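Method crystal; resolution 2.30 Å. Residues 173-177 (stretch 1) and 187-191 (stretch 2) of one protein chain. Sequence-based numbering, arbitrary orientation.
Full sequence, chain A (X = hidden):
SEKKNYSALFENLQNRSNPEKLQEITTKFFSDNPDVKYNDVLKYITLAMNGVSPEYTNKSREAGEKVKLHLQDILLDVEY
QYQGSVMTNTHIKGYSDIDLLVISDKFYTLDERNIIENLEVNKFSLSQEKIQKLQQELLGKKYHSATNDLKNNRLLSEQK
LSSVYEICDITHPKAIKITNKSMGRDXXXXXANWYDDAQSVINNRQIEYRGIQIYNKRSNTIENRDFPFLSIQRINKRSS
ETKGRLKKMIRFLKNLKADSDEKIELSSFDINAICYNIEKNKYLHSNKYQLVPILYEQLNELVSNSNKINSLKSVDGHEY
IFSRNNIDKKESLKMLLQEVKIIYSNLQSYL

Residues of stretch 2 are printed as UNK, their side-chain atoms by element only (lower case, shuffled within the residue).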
ATOM      1  N   PRO A 173      12.016  -0.562 -17.477  1.00 39.02           N
ATOM      2  CA  PRO A 173      12.309  -1.966 -17.800  1.00 37.85           C
ATOM      3  C   PRO A 173      11.745  -2.982 -16.819  1.00 31.16           C
ATOM      4  O   PRO A 173      11.951  -4.184 -17.021  1.00 30.89           O
ATOM      5  CB  PRO A 173      13.845  -1.996 -17.788  1.00 42.19           C
ATOM      6  CG  PRO A 173      14.220  -0.948 -16.803  1.00 39.60           C
ATOM      7  CD  PRO A 173      13.198   0.147 -16.957  1.00 39.38           C
ATOM      8  N   LYS A 174      11.049  -2.557 -15.765  1.00 23.91           N
ATOM      9  CA  LYS A 174      10.465  -3.494 -14.816  1.00 20.23           C
ATOM     10  C   LYS A 174       8.944  -3.527 -14.846  1.00 19.72           C
ATOM     11  O   LYS A 174       8.356  -4.439 -14.256  1.00 25.41           O
ATOM     12  CB  LYS A 174      10.929  -3.176 -13.385  1.00 28.32           C
ATOM     13  CG  LYS A 174      12.341  -3.640 -13.059  1.00 34.92           C
ATOM     14  CD  LYS A 174      12.610  -3.542 -11.564  1.00 41.59           C
ATOM     15  CE  LYS A 174      13.680  -2.508 -11.246  1.00 45.65           C
ATOM     16  NZ  LYS A 174      15.039  -2.960 -11.656  1.00 46.22           N
ATOM     17  N   ALA A 175       8.293  -2.575 -15.510  1.00 14.70           N
ATOM     18  CA  ALA A 175       6.839  -2.535 -15.493  1.00 19.42           C
ATOM     19  C   ALA A 175       6.325  -1.767 -16.700  1.00 20.10           C
ATOM     20  O   ALA A 175       6.971  -0.833 -17.183  1.00 23.89           O
ATOM     21  CB  ALA A 175       6.311  -1.898 -14.202  1.00 16.82           C
ATOM     22  N   ILE A 176       5.152  -2.178 -17.175  1.00 16.38           N
ATOM     23  CA  ILE A 176       4.395  -1.453 -18.187  1.00 18.05           C
ATOM     24  C   ILE A 176       3.257  -0.731 -17.484  1.00 23.39           C
ATOM     25  O   ILE A 176       2.551  -1.328 -16.663  1.00 29.50           O
ATOM     26  CB  ILE A 176       3.853  -2.403 -19.270  1.00 13.40           C
ATOM     27  CG1 ILE A 176       4.980  -3.247 -19.865  1.00 14.96           C
ATOM     28  CG2 ILE A 176       3.138  -1.617 -20.364  1.00 11.94           C
ATOM     29  CD1 ILE A 176       4.502  -4.257 -20.890  1.00 20.56           C
ATOM     30  N   LYS A 177       3.075   0.549 -17.797  1.00 23.94           N
ATOM     31  CA  LYS A 177       2.031   1.361 -17.184  1.00 28.69           C
ATOM     32  C   LYS A 177       1.035   1.774 -18.256  1.00 23.14           C
ATOM     33  O   LYS A 177       1.419   2.373 -19.266  1.00 22.48           O
ATOM     34  CB  LYS A 177       2.620   2.593 -16.493  1.00 39.53           C
ATOM     35  CG  LYS A 177       1.598   3.404 -15.711  1.00 50.49           C
ATOM     36  CD  LYS A 177       2.253   4.523 -14.921  1.00 58.73           C
ATOM     37  CE  LYS A 177       1.266   5.168 -13.960  1.00 63.74           C
ATOM     38  NZ  LYS A 177       0.754   4.195 -12.952  1.00 65.61           N
ATOM     39  N   UNK A 187      -2.946   1.111 -14.397  1.00 20.68           N
ATOM     40  CA  UNK A 187      -2.554  -0.257 -14.073  1.00  9.76           C
ATOM     41  C   UNK A 187      -1.093  -0.437 -14.460  1.00 13.61           C
ATOM     42  O   UNK A 187      -0.694  -0.092 -15.578  1.00 22.73           O
ATOM     43  c   UNK A 187      -2.961  -2.713 -14.464  1.00 14.82           C
ATOM     44  c   UNK A 187      -3.431  -1.302 -14.795  1.00 11.05           C
ATOM     45  c   UNK A 187      -4.899  -1.127 -14.431  1.00 10.19           C
ATOM     46  N   UNK A 188      -0.296  -0.968 -13.539  1.00 15.50           N
ATOM     47  CA  UNK A 188       1.077  -1.360 -13.826  1.00 16.89           C
ATOM     48  C   UNK A 188       1.132  -2.868 -14.033  1.00 17.19           C
ATOM     49  O   UNK A 188       0.478  -3.628 -13.314  1.00 15.70           O
ATOM     50  c   UNK A 188       2.021  -0.946 -12.696  1.00 26.04           C
ATOM     51  c   UNK A 188       2.172   0.560 -12.584  1.00 44.47           C
ATOM     52  o   UNK A 188       3.025   1.020 -11.795  1.00 53.34           O
ATOM     53  o   UNK A 188       1.439   1.286 -13.288  1.00 50.18           O
ATOM     54  N   UNK A 189       1.911  -3.294 -15.025  1.00 15.88           N
ATOM     55  CA  UNK A 189       2.003  -4.696 -15.415  1.00 15.59           C
ATOM     56  C   UNK A 189       3.446  -5.140 -15.232  1.00 14.10           C
ATOM     57  O   UNK A 189       4.357  -4.570 -15.844  1.00 14.96           O
ATOM     58  c   UNK A 189       1.535  -4.920 -16.863  1.00 18.23           C
ATOM     59  c   UNK A 189       1.786  -6.358 -17.290  1.00 12.92           C
ATOM     60  c   UNK A 189      -0.212  -3.120 -17.398  1.00  8.04           C
ATOM     61  c   UNK A 189       0.052  -4.567 -17.018  1.00 18.80           C
ATOM     62  N   UNK A 190       3.653  -6.162 -14.406  1.00 14.37           N
ATOM     63  CA  UNK A 190       4.983  -6.633 -14.036  1.00 16.57           C
ATOM     64  C   UNK A 190       5.143  -8.075 -14.501  1.00 14.84           C
ATOM     65  O   UNK A 190       4.251  -8.904 -14.290  1.00 20.44           O
ATOM     66  c   UNK A 190       5.214  -6.515 -12.519  1.00 18.53           C
ATOM     67  c   UNK A 190       6.593  -7.025 -12.146  1.00 20.69           C
ATOM     68  c   UNK A 190       5.035  -5.074 -12.066  1.00  9.40           C
ATOM     69  N   UNK A 191       6.283  -8.371 -15.124  1.00 13.62           N
ATOM     70  CA  UNK A 191       6.599  -9.699 -15.637  1.00  7.25           C
ATOM     71  C   UNK A 191       7.509 -10.398 -14.637  1.00 13.37           C
ATOM     72  O   UNK A 191       8.534  -9.841 -14.229  1.00 17.93           O
ATOM     73  c   UNK A 191       7.268  -9.612 -17.021  1.00 17.48           C
ATOM     74  c   UNK A 191       5.010  -9.307 -18.172  1.00 18.68           C
ATOM     75  c   UNK A 191       6.414  -8.779 -17.980  1.00 17.42           C
ATOM     76  c   UNK A 191       7.528 -10.999 -17.584  1.00 16.07           C
TER
HETATM   77  O   HOH W   1       8.564  -6.856 -14.902  1.00 22.14           O

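Position 187 carries three side-chain carbons and no heteroatom: one carbon bonded to CA holds the other two, a fork directly at CB. Its CA-to-CB bond points away from stretch 1, and the nearest approach is a terminal carbon 6.1 Å from O of Ile-176. What this residue offers is backbone: its O lies 3.5 Å from CA of Lys-177, with an angle of 146° at the hydrogen, a CA-H...O contact. A three-carbon side chain branched at CB is that of valine, so this is Val-187.

Position 188 has two carbons in line, the second carrying two oxygens. The forked outline would also suit an amide, but there one terminal atom would be nitrogen; two oxygens make it a carboxylate. One of them lies 3.0 Å from NZ of Lys-177, a distance suited to opposite charges. The residue is Asp-188, and the pair Lys-177 NZ to Asp-188 OD1 is a salt bridge. Its chi1 of -68° (m) brings the carboxylate nearer to stretch 1, while the lysine runs t, t, t through chi3 and turns at chi4 (62°, p) to meet it.

Position 189 shows four carbons, forked at the first, one arm two carbons long. CB lies 4.2 Å from CB of Ile-176, an apolar contact between residues whose side chains share a face of the sheet. This is the branching of isoleucine; leucine, with the same count, would fork one atom later. The residue is Ile-189, with chi1 -63° (m) and chi2 90° (p).

Position 190 again has three carbons, the first bearing the other two. Its CA-to-CB bond points sideways, yet one terminal carbon comes within 4.0 Å of CB of Ala-175. The fork at CB identifies Val-190; the atom touching the alanine is CG2, while CG1 lies 3.8 Å from O of Lys-174.

Position 191 repeats the four-carbon pattern, forked at the first carbon with one arm of two; its nearest side-chain atom, the first carbon of the longer arm, is 5.7 Å from CD1 of Ile-176. The residue is therefore Ile-191. The backbone is linked to stretch 1 through water 1, which accepts from N of Ile-191 at 2.7 Å and lies 2.5 Å from O of Lys-174, where it can donate.

The contact is an antiparallel pairing, the end-to-end directions differing by 163°. Its centre is Ile-176 opposite Ile-189, joined by two backbone hydrogen bonds: Ile-176 N to Ile-189 O, 2.9 Å at 167°, and Ile-189 N to Ile-176 O, 2.6 Å at 150°. The same two carbonyls also receive CA-H...O contacts, from CA of Ala-175 to O of Ile-189 and from CA of Asp-188 to O of Ile-176, each 3.2 Å. Next along, Lys-177 and Asp-188 form a non-hydrogen-bonded pair, CA to CA 4.4 Å, with their salt bridge on the face opposite the two isoleucines. Together the stretches bury 350 Å².

Stretch 2 (187-191) VDIVI
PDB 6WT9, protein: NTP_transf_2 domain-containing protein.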